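Local atomic coordinates of formiminotetrahydrofolate cyclodeaminase (PDB entry 1O5H), a protein that probably catalyses the cyclisation of 5-formiminotetrahydrofolate to 5,10-methenyltetrahydrofolate with release of ammonia. Residues A[124-135]-A[153-164]; A[34-45]-A[82-93]. All coordinates share one frame; numbering follows the deposited sequence.

Interaction 1: A[124-135]-A[153-164]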
loop_
_atom_site.group_PDB
_atom_site.type_symbol
_atom_site.label_atom_id
_atom_site.label_comp_id
_atom_site.label_asym_id
_atom_site.label_seq_id
_atom_site.Cartn_x
_atom_site.Cartn_y
_atom_site.Cartn_z
ATOM N N VAL A 124 -10.830 -9.470 3.468
ATOM C CA VAL A 124 -9.535 -8.805 3.449
ATOM C C VAL A 124 -9.390 -7.954 4.686
ATOM O O VAL A 124 -8.352 -7.995 5.350
ATOM C CB VAL A 124 -9.336 -7.906 2.219
ATOM C CG1 VAL A 124 -8.031 -7.174 2.335
ATOM C CG2 VAL A 124 -9.341 -8.728 0.955
ATOM N N ILE A 125 -10.427 -7.196 5.012
ATOM C CA ILE A 125 -10.393 -6.353 6.204
ATOM C C ILE A 125 -10.172 -7.154 7.479
ATOM O O ILE A 125 -9.478 -6.723 8.395
ATOM C CB ILE A 125 -11.682 -5.552 6.335
ATOM C CG1 ILE A 125 -11.727 -4.449 5.282
ATOM C CG2 ILE A 125 -11.774 -4.944 7.703
ATOM C CD1 ILE A 125 -13.040 -3.726 5.202
ATOM N N ARG A 126 -10.762 -8.334 7.553
ATOM C CA ARG A 126 -10.565 -9.110 8.758
ATOM C C ARG A 126 -9.113 -9.462 8.885
ATOM O O ARG A 126 -8.562 -9.338 9.960
ATOM C CB ARG A 126 -11.370 -10.377 8.737
ATOM C CG ARG A 126 -12.840 -10.222 8.835
ATOM C CD ARG A 126 -13.449 -11.570 9.022
ATOM N NE ARG A 126 -14.865 -11.576 8.715
ATOM C CZ ARG A 126 -15.687 -12.508 9.159
ATOM N NH1 ARG A 126 -16.985 -12.473 8.838
ATOM N NH2 ARG A 126 -15.204 -13.473 9.941
ATOM N N VAL A 127 -8.487 -9.900 7.799
ATOM C CA VAL A 127 -7.050 -10.152 7.846
ATOM C C VAL A 127 -6.310 -8.887 8.286
ATOM O O VAL A 127 -5.421 -8.941 9.134
ATOM C CB VAL A 127 -6.493 -10.649 6.510
ATOM C CG1 VAL A 127 -5.008 -10.924 6.637
ATOM C CG2 VAL A 127 -7.247 -11.913 6.024
HETATM N N MSE A 128 -6.710 -7.742 7.762
HETATM C CA MSE A 128 -6.099 -6.501 8.210
HETATM C C MSE A 128 -6.271 -6.289 9.699
HETATM O O MSE A 128 -5.315 -5.923 10.378
HETATM C CB MSE A 128 -6.609 -5.292 7.423
HETATM C CG MSE A 128 -6.133 -5.275 5.971
HETATM SE SE MSE A 128 -4.152 -5.356 5.786
HETATM C CE MSE A 128 -3.807 -7.305 5.705
ATOM N N LYS A 129 -7.462 -6.525 10.232
ATOM C CA LYS A 129 -7.611 -6.487 11.682
ATOM C C LYS A 129 -6.558 -7.384 12.385
ATOM O O LYS A 129 -5.953 -6.988 13.388
ATOM C CB LYS A 129 -9.033 -6.887 12.089
ATOM C CG LYS A 129 -9.336 -6.936 13.594
ATOM C CD LYS A 129 -8.936 -8.251 14.243
ATOM C CE LYS A 129 -9.688 -9.471 13.704
ATOM N NZ LYS A 129 -11.172 -9.335 13.739
ATOM N N ASP A 130 -6.328 -8.582 11.861
ATOM C CA ASP A 130 -5.312 -9.441 12.451
ATOM C C ASP A 130 -3.951 -8.806 12.339
ATOM O O ASP A 130 -3.207 -8.808 13.291
ATOM C CB ASP A 130 -5.292 -10.802 11.780
ATOM C CG ASP A 130 -6.528 -11.608 12.088
ATOM O OD1 ASP A 130 -7.133 -11.361 13.165
ATOM O OD2 ASP A 130 -6.955 -12.505 11.321
ATOM N N LEU A 131 -3.633 -8.256 11.169
ATOM C CA LEU A 131 -2.328 -7.668 10.952
ATOM C C LEU A 131 -2.134 -6.546 11.930
ATOM O O LEU A 131 -1.090 -6.446 12.551
ATOM C CB LEU A 131 -2.186 -7.169 9.518
ATOM C CG LEU A 131 -0.921 -6.364 9.205
ATOM C CD1 LEU A 131 0.315 -7.194 9.477
ATOM C CD2 LEU A 131 -0.902 -5.852 7.761
ATOM N N ALA A 132 -3.156 -5.721 12.100
ATOM C CA ALA A 132 -3.035 -4.575 12.992
ATOM C C ALA A 132 -2.676 -5.034 14.386
ATOM O O ALA A 132 -1.751 -4.525 14.960
ATOM C CB ALA A 132 -4.307 -3.778 13.009
ATOM N N HIS A 133 -3.392 -6.013 14.920
ATOM C CA HIS A 133 -3.123 -6.512 16.269
ATOM C C HIS A 133 -1.697 -7.017 16.415
ATOM O O HIS A 133 -1.082 -6.843 17.475
ATOM C CB HIS A 133 -4.123 -7.594 16.720
ATOM C CG HIS A 133 -5.410 -7.043 17.267
ATOM N ND1 HIS A 133 -5.489 -6.388 18.480
ATOM C CD2 HIS A 133 -6.671 -7.047 16.765
ATOM C CE1 HIS A 133 -6.739 -6.010 18.700
ATOM N NE2 HIS A 133 -7.476 -6.397 17.674
ATOM N N GLU A 134 -1.148 -7.616 15.364
ATOM C CA GLU A 134 0.219 -8.094 15.441
ATOM C C GLU A 134 1.208 -6.943 15.406
ATOM O O GLU A 134 2.250 -6.977 16.087
ATOM C CB GLU A 134 0.533 -9.084 14.330
ATOM C CG GLU A 134 -0.391 -10.302 14.252
ATOM C CD GLU A 134 -0.289 -11.256 15.431
ATOM O OE1 GLU A 134 -0.024 -10.829 16.571
ATOM O OE2 GLU A 134 -0.506 -12.461 15.218
ATOM N N LEU A 135 0.879 -5.920 14.621
ATOM C CA LEU A 135 1.729 -4.748 14.523
ATOM C C LEU A 135 1.725 -4.085 15.855
ATOM O O LEU A 135 2.752 -3.585 16.279
ATOM C CB LEU A 135 1.268 -3.794 13.430
ATOM C CG LEU A 135 1.527 -4.309 12.009
ATOM C CD1 LEU A 135 1.138 -3.330 10.955
ATOM C CD2 LEU A 135 2.987 -4.650 11.832
ATOM N N ALA A 153 4.528 -0.877 7.996
ATOM C CA ALA A 153 3.495 -1.879 7.836
ATOM C C ALA A 153 2.170 -1.372 8.390
ATOM O O ALA A 153 1.116 -1.648 7.820
ATOM C CB ALA A 153 3.885 -3.163 8.449
ATOM N N ALA A 154 2.207 -0.570 9.446
ATOM C CA ALA A 154 0.962 0.000 9.964
ATOM C C ALA A 154 0.342 0.958 8.963
ATOM O O ALA A 154 -0.882 0.957 8.712
ATOM C CB ALA A 154 1.194 0.679 11.260
ATOM N N ASP A 155 1.171 1.784 8.360
ATOM C CA ASP A 155 0.617 2.689 7.387
ATOM C C ASP A 155 -0.038 1.913 6.219
ATOM O O ASP A 155 -1.176 2.211 5.837
ATOM C CB ASP A 155 1.660 3.709 6.968
ATOM C CG ASP A 155 1.879 4.779 8.039
ATOM O OD1 ASP A 155 0.879 5.303 8.554
ATOM O OD2 ASP A 155 3.003 5.187 8.422
ATOM N N LEU A 156 0.633 0.886 5.701
ATOM C CA LEU A 156 0.047 0.128 4.599
ATOM C C LEU A 156 -1.215 -0.583 5.061
ATOM O O LEU A 156 -2.245 -0.500 4.403
ATOM C CB LEU A 156 1.038 -0.878 4.044
ATOM C CG LEU A 156 2.334 -0.261 3.544
ATOM C CD1 LEU A 156 3.254 -1.372 3.111
ATOM C CD2 LEU A 156 2.064 0.705 2.411
ATOM N N CYS A 157 -1.129 -1.243 6.213
ATOM C CA CYS A 157 -2.280 -1.873 6.819
ATOM C C CYS A 157 -3.510 -0.946 6.786
ATOM O O CYS A 157 -4.548 -1.261 6.184
ATOM C CB CYS A 157 -1.951 -2.254 8.249
ATOM S SG CYS A 157 -3.303 -3.090 9.085
ATOM N N HIS A 158 -3.367 0.215 7.401
ATOM C CA HIS A 158 -4.430 1.184 7.420
ATOM C C HIS A 158 -4.975 1.512 6.019
ATOM O O HIS A 158 -6.200 1.557 5.810
ATOM C CB HIS A 158 -3.915 2.435 8.096
ATOM C CG HIS A 158 -4.939 3.508 8.233
ATOM N ND1 HIS A 158 -4.925 4.650 7.460
ATOM C CD2 HIS A 158 -6.010 3.617 9.054
ATOM C CE1 HIS A 158 -5.942 5.423 7.802
ATOM N NE2 HIS A 158 -6.613 4.820 8.770
ATOM N N ALA A 159 -4.090 1.742 5.053
ATOM C CA ALA A 159 -4.566 2.063 3.704
ATOM C C ALA A 159 -5.387 0.903 3.127
ATOM O O ALA A 159 -6.416 1.124 2.489
ATOM C CB ALA A 159 -3.396 2.404 2.766
ATOM N N VAL A 160 -4.912 -0.328 3.329
ATOM C CA VAL A 160 -5.581 -1.461 2.777
ATOM C C VAL A 160 -6.975 -1.439 3.378
ATOM O O VAL A 160 -7.975 -1.551 2.669
ATOM C CB VAL A 160 -4.872 -2.764 3.102
ATOM C CG1 VAL A 160 -5.686 -3.944 2.573
ATOM C CG2 VAL A 160 -3.497 -2.774 2.467
ATOM N N PHE A 161 -7.054 -1.220 4.679
ATOM C CA PHE A 161 -8.353 -1.138 5.256
ATOM C C PHE A 161 -9.178 -0.085 4.534
ATOM O O PHE A 161 -10.342 -0.314 4.191
ATOM C CB PHE A 161 -8.325 -0.823 6.748
ATOM C CG PHE A 161 -9.635 -0.345 7.246
ATOM C CD1 PHE A 161 -10.670 -1.263 7.508
ATOM C CD2 PHE A 161 -9.899 1.026 7.345
ATOM C CE1 PHE A 161 -11.953 -0.821 7.961
ATOM C CE2 PHE A 161 -11.177 1.482 7.773
ATOM C CZ PHE A 161 -12.203 0.544 8.087
ATOM N N GLN A 162 -8.610 1.086 4.322
ATOM C CA GLN A 162 -9.396 2.097 3.606
ATOM C C GLN A 162 -9.819 1.613 2.246
ATOM O O GLN A 162 -10.974 1.773 1.901
ATOM C CB GLN A 162 -8.671 3.416 3.521
ATOM C CG GLN A 162 -8.681 4.124 4.866
ATOM C CD GLN A 162 -7.722 5.291 4.919
ATOM O OE1 GLN A 162 -6.630 5.263 4.322
ATOM N NE2 GLN A 162 -8.119 6.326 5.644
ATOM N N VAL A 163 -8.908 0.980 1.498
ATOM C CA VAL A 163 -9.208 0.509 0.141
ATOM C C VAL A 163 -10.415 -0.401 0.218
ATOM O O VAL A 163 -11.442 -0.162 -0.427
ATOM C CB VAL A 163 -8.037 -0.267 -0.478
ATOM C CG1 VAL A 163 -8.489 -1.045 -1.668
ATOM C CG2 VAL A 163 -6.924 0.660 -0.883
ATOM N N GLU A 164 -10.310 -1.418 1.052
ATOM C CA GLU A 164 -11.320 -2.438 1.101
ATOM C C GLU A 164 -12.659 -1.944 1.620
ATOM O O GLU A 164 -13.699 -2.415 1.163
ATOM C CB GLU A 164 -10.812 -3.593 1.922
ATOM C CG GLU A 164 -9.474 -4.072 1.403
ATOM C CD GLU A 164 -9.544 -4.671 0.020
ATOM O OE1 GLU A 164 -10.660 -4.864 -0.505
ATOM O OE2 GLU A 164 -8.473 -4.976 -0.547
#

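Interaction 2: A[34-45]-A[82-93]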
loop_
_atom_site.group_PDB
_atom_site.type_symbol
_atom_site.label_atom_id
_atom_site.label_comp_id
_atom_site.label_asym_id
_atom_site.label_seq_id
_atom_site.Cartn_x
_atom_site.Cartn_y
_atom_site.Cartn_z
ATOM N N PRO A 34 -8.360 -7.290 -12.410
ATOM C CA PRO A 34 -7.769 -6.922 -11.099
ATOM C C PRO A 34 -8.062 -5.447 -10.804
ATOM O O PRO A 34 -7.546 -4.556 -11.471
ATOM C CB PRO A 34 -6.275 -7.202 -11.281
ATOM C CG PRO A 34 -6.063 -7.260 -12.788
ATOM C CD PRO A 34 -7.401 -7.056 -13.511
ATOM N N GLY A 35 -8.947 -5.205 -9.844
ATOM C CA GLY A 35 -9.317 -3.846 -9.449
ATOM C C GLY A 35 -8.693 -3.454 -8.121
ATOM O O GLY A 35 -7.788 -4.138 -7.609
ATOM N N GLY A 36 -9.178 -2.349 -7.562
ATOM C CA GLY A 36 -8.641 -1.812 -6.322
ATOM C C GLY A 36 -8.556 -2.850 -5.227
ATOM O O GLY A 36 -7.476 -3.063 -4.643
ATOM N N GLY A 37 -9.692 -3.518 -4.980
ATOM C CA GLY A 37 -9.824 -4.525 -3.928
ATOM C C GLY A 37 -8.720 -5.527 -4.039
ATOM O O GLY A 37 -8.009 -5.742 -3.060
ATOM N N ALA A 38 -8.546 -6.109 -5.234
ATOM C CA ALA A 38 -7.433 -7.032 -5.488
ATOM C C ALA A 38 -6.087 -6.403 -5.115
ATOM O O ALA A 38 -5.318 -7.002 -4.327
ATOM C CB ALA A 38 -7.422 -7.492 -6.909
ATOM N N VAL A 39 -5.823 -5.191 -5.626
ATOM C CA VAL A 39 -4.572 -4.506 -5.300
ATOM C C VAL A 39 -4.399 -4.413 -3.783
ATOM O O VAL A 39 -3.331 -4.751 -3.252
ATOM C CB VAL A 39 -4.512 -3.120 -5.918
ATOM C CG1 VAL A 39 -3.284 -2.390 -5.471
ATOM C CG2 VAL A 39 -4.525 -3.202 -7.424
ATOM N N GLY A 40 -5.463 -3.976 -3.099
ATOM C CA GLY A 40 -5.516 -3.935 -1.639
ATOM C C GLY A 40 -5.021 -5.215 -0.969
ATOM O O GLY A 40 -4.106 -5.174 -0.116
ATOM N N SER A 41 -5.601 -6.357 -1.348
ATOM C CA SER A 41 -5.075 -7.630 -0.861
ATOM C C SER A 41 -3.581 -7.802 -1.091
ATOM O O SER A 41 -2.859 -8.278 -0.202
ATOM C CB SER A 41 -5.789 -8.799 -1.501
ATOM O OG SER A 41 -7.138 -8.796 -1.096
ATOM N N VAL A 42 -3.119 -7.447 -2.284
ATOM C CA VAL A 42 -1.718 -7.648 -2.605
ATOM C C VAL A 42 -0.871 -6.751 -1.716
ATOM O O VAL A 42 0.164 -7.173 -1.154
ATOM C CB VAL A 42 -1.430 -7.371 -4.060
ATOM C CG1 VAL A 42 0.051 -7.577 -4.331
ATOM C CG2 VAL A 42 -2.265 -8.304 -4.911
ATOM N N VAL A 43 -1.336 -5.526 -1.547
ATOM C CA VAL A 43 -0.645 -4.626 -0.646
ATOM C C VAL A 43 -0.684 -5.203 0.742
ATOM O O VAL A 43 0.314 -5.224 1.433
ATOM C CB VAL A 43 -1.252 -3.246 -0.647
ATOM C CG1 VAL A 43 -0.570 -2.434 0.356
ATOM C CG2 VAL A 43 -1.121 -2.598 -2.050
ATOM N N GLY A 44 -1.830 -5.730 1.144
ATOM C CA GLY A 44 -1.942 -6.249 2.492
ATOM C C GLY A 44 -0.906 -7.329 2.693
ATOM O O GLY A 44 -0.250 -7.408 3.729
ATOM N N ALA A 45 -0.763 -8.175 1.682
ATOM C CA ALA A 45 0.154 -9.295 1.745
ATOM C C ALA A 45 1.546 -8.786 2.003
ATOM O O ALA A 45 2.232 -9.300 2.849
ATOM C CB ALA A 45 0.102 -10.064 0.459
ATOM N N ARG A 82 -0.687 -14.139 4.339
ATOM C CA ARG A 82 -0.386 -13.949 2.941
ATOM C C ARG A 82 -1.173 -14.939 2.090
ATOM O O ARG A 82 -1.824 -14.522 1.126
ATOM C CB ARG A 82 1.099 -14.063 2.685
ATOM C CG ARG A 82 1.870 -12.928 3.272
ATOM C CD ARG A 82 3.007 -12.453 2.397
ATOM N NE ARG A 82 4.031 -13.464 2.148
ATOM C CZ ARG A 82 4.816 -13.953 3.088
ATOM N NH1 ARG A 82 4.661 -13.567 4.352
ATOM N NH2 ARG A 82 5.747 -14.834 2.772
ATOM N N LEU A 83 -1.153 -16.226 2.445
ATOM C CA LEU A 83 -1.914 -17.214 1.675
ATOM C C LEU A 83 -3.393 -16.818 1.589
ATOM O O LEU A 83 -4.010 -16.941 0.530
ATOM C CB LEU A 83 -1.756 -18.648 2.216
ATOM C CG LEU A 83 -0.382 -19.351 2.172
ATOM C CD1 LEU A 83 -0.502 -20.723 2.841
ATOM C CD2 LEU A 83 0.261 -19.482 0.764
ATOM N N LYS A 84 -3.955 -16.314 2.682
ATOM C CA LYS A 84 -5.348 -15.905 2.653
ATOM C C LYS A 84 -5.555 -14.736 1.694
ATOM O O LYS A 84 -6.502 -14.740 0.875
ATOM C CB LYS A 84 -5.855 -15.574 4.056
ATOM C CG LYS A 84 -6.212 -16.832 4.872
ATOM C CD LYS A 84 -7.022 -16.540 6.147
ATOM C CE LYS A 84 -6.165 -16.551 7.415
ATOM N NZ LYS A 84 -6.879 -15.837 8.516
ATOM N N LEU A 85 -4.646 -13.758 1.780
ATOM C CA LEU A 85 -4.765 -12.520 1.036
ATOM C C LEU A 85 -4.573 -12.772 -0.445
ATOM O O LEU A 85 -5.315 -12.256 -1.291
ATOM C CB LEU A 85 -3.773 -11.479 1.550
ATOM C CG LEU A 85 -4.045 -10.873 2.936
ATOM C CD1 LEU A 85 -2.851 -10.085 3.427
ATOM C CD2 LEU A 85 -5.268 -9.989 2.941
ATOM N N PHE A 86 -3.589 -13.592 -0.772
ATOM C CA PHE A 86 -3.447 -13.987 -2.168
ATOM C C PHE A 86 -4.676 -14.720 -2.677
ATOM O O PHE A 86 -5.051 -14.574 -3.835
ATOM C CB PHE A 86 -2.193 -14.807 -2.380
ATOM C CG PHE A 86 -0.938 -13.989 -2.348
ATOM C CD1 PHE A 86 -0.841 -12.822 -3.108
ATOM C CD2 PHE A 86 0.152 -14.393 -1.583
ATOM C CE1 PHE A 86 0.323 -12.051 -3.102
ATOM C CE2 PHE A 86 1.318 -13.647 -1.573
ATOM C CZ PHE A 86 1.406 -12.463 -2.329
ATOM N N ASP A 87 -5.323 -15.484 -1.814
ATOM C CA ASP A 87 -6.501 -16.154 -2.263
ATOM C C ASP A 87 -7.593 -15.122 -2.470
ATOM O O ASP A 87 -8.357 -15.191 -3.461
ATOM C CB ASP A 87 -6.940 -17.250 -1.302
ATOM C CG ASP A 87 -8.015 -18.118 -1.900
ATOM O OD1 ASP A 87 -7.725 -18.820 -2.897
ATOM O OD2 ASP A 87 -9.190 -18.139 -1.477
ATOM N N LEU A 88 -7.660 -14.146 -1.563
ATOM C CA LEU A 88 -8.744 -13.150 -1.639
ATOM C C LEU A 88 -8.633 -12.231 -2.845
ATOM O O LEU A 88 -9.618 -11.687 -3.305
ATOM C CB LEU A 88 -8.855 -12.343 -0.350
ATOM C CG LEU A 88 -9.394 -13.165 0.814
ATOM C CD1 LEU A 88 -9.063 -12.542 2.136
ATOM C CD2 LEU A 88 -10.876 -13.333 0.669
ATOM N N ALA A 89 -7.427 -12.058 -3.359
ATOM C CA ALA A 89 -7.250 -11.301 -4.571
ATOM C C ALA A 89 -7.906 -12.078 -5.695
ATOM O O ALA A 89 -8.686 -11.507 -6.436
ATOM C CB ALA A 89 -5.789 -11.067 -4.838
ATOM N N LYS A 90 -7.626 -13.378 -5.799
ATOM C CA LYS A 90 -8.230 -14.267 -6.812
ATOM C C LYS A 90 -9.749 -14.171 -6.723
ATOM O O LYS A 90 -10.422 -13.933 -7.729
ATOM C CB LYS A 90 -7.767 -15.714 -6.566
ATOM C CG LYS A 90 -8.038 -16.788 -7.617
ATOM C CD LYS A 90 -7.475 -18.112 -7.030
ATOM C CE LYS A 90 -7.940 -19.454 -7.645
ATOM N NZ LYS A 90 -7.942 -19.618 -9.128
ATOM N N LYS A 91 -10.280 -14.333 -5.509
ATOM C CA LYS A 91 -11.719 -14.264 -5.293
ATOM C C LYS A 91 -12.276 -12.956 -5.800
ATOM O O LYS A 91 -13.283 -12.963 -6.485
ATOM C CB LYS A 91 -12.078 -14.425 -3.826
ATOM C CG LYS A 91 -12.074 -15.841 -3.328
ATOM C CD LYS A 91 -13.206 -16.031 -2.340
ATOM C CE LYS A 91 -13.415 -17.505 -1.995
ATOM N NZ LYS A 91 -12.663 -17.848 -0.762
ATOM N N ASP A 92 -11.625 -11.836 -5.478
ATOM C CA ASP A 92 -12.112 -10.516 -5.883
ATOM C C ASP A 92 -12.339 -10.451 -7.385
ATOM O O ASP A 92 -13.322 -9.868 -7.838
ATOM C CB ASP A 92 -11.136 -9.424 -5.472
ATOM C CG ASP A 92 -11.598 -8.011 -5.878
ATOM O OD1 ASP A 92 -12.293 -7.360 -5.062
ATOM O OD2 ASP A 92 -11.273 -7.456 -6.963
HETATM N N MSE A 93 -11.443 -11.058 -8.152
HETATM C CA MSE A 93 -11.558 -11.031 -9.602
HETATM C C MSE A 93 -12.617 -11.978 -10.054
HETATM O O MSE A 93 -13.376 -11.670 -10.954
HETATM C CB MSE A 93 -10.236 -11.370 -10.253
HETATM C CG MSE A 93 -9.099 -10.595 -9.605
HETATM SE SE MSE A 93 -7.325 -10.978 -10.329
HETATM C CE MSE A 93 -6.195 -10.596 -8.711
#

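Interaction 1: A[124-135]-A[153-164]
C157 pushes its thiol into a hollow formed by M128, L131, A132 and L135, a knob-into-hole fit between two antiparallel helices. Its SG stands anti to the backbone N (chi1 -178°), which directs the sulfur at the facing helix. There SG lies 3.7 Å from M128 O, while C157 CB rests 3.8 Å from L131 CD2. The axes of these short segments come within 9.3 Å, with their directions 159° apart, so the pairs follow one another in reverse order along the two helices.

At one end L135 sets both methyls on A153 CB, CD1 at 3.7 Å and CD2 at 3.8 Å, and CD1 continues against the backbone leading into A154. On the other side of the knob, M128, a selenomethionine bent at both chi2 and chi3, crosses V160 at about a right angle. Its CG comes 3.7 Å from V160 CG1, and the selenium packs on the same valine. Farther along, I125 meets the rim of F161 rather than a face, with I125 CG2 in the ring plane 3.8 Å from F161 CD1. E164 is gripped through its aliphatic part: its CB slides past I125 CG1, and a bend at chi2 (-66°) lays its chain across V124, placing E164 CG 3.5 Å from V124 CG1.

Helix 36-56 touches V124, L131, L135 and V160 from within the same chain, whereas A159 packs on A159 of the second subunit. Cohesion between the two segments therefore depends on shape fit and apolar burial, with even the glutamate contributing its methylenes to the interface.

Interaction 2: A[34-45]-A[82-93]
A close antiparallel helix pair, resembling the Alacoil in having alanines seven residues apart at A38 and A45, joins helix 36-56 to helix 68-100 in this all-helical fold. Their short segments run at 171° with axes only 8.2 Å apart, a spacing made possible by small residues along helix 36-56. A38 lies beside A89, and S41 turns its CB toward the opposite backbone, 3.5 Å from L85 O.

The glycine-rich start of the helix meets D92. G35 is the N-cap, and the D92 side chain leaves with CG anti to the backbone N (chi1 180°), which brings the carboxylate to the first turn. D92 OD2 is 3.5 Å from A38 N, and D92 OD1 is 3.9 Å from G37 CA. G37, with no side chain, lets the carboxylate come close. The positive end of the helix dipole probably draws the carboxylate to this position, while D149 of the second subunit accepts a hydrogen bond from G36 N. Putting an alanine in place of D92 would probably leave A38 N without its nearby carboxylate and open a gap over G37. Next to it, the extended selenomethionine M93 runs along the same end, its CE 3.8 Å from A38 CB and its selenium against P34.

L85 points CD1 into the groove beside G44 and A45, while R82 passes its CD 3.3 Å from A45 O before its guanidinium continues to E52 and to D25 of the second subunit. F86 also packs on L20 of that subunit. Within the helix pair, the F86 ring receives a CH-pi contact on one face: A45 CB stands 4.2 Å from the ring centroid, 23° off the normal and displaced toward the rim at CZ.

Both interactions are buried antiparallel helix pairs; the centre of interaction 1 is about 5 Å from the chain centre, that of interaction 2 about 8 Å, and every touching residue of interaction 1 is buried. Four different helices are involved, and the two contacts meet where V124 and E164 of interaction 1 lean on residues 37-41 of interaction 2. L85 also packs on V127 and M128, tying helix 68-100 to helix 107-141. The chemistry changes with place: interlocking larger apolar side chains hold the wider central pair, whereas glycine and alanine allow the closer approach in interaction 2, where partly exposed D92 and M93 flank a helix start. Both contacts also border the second subunit.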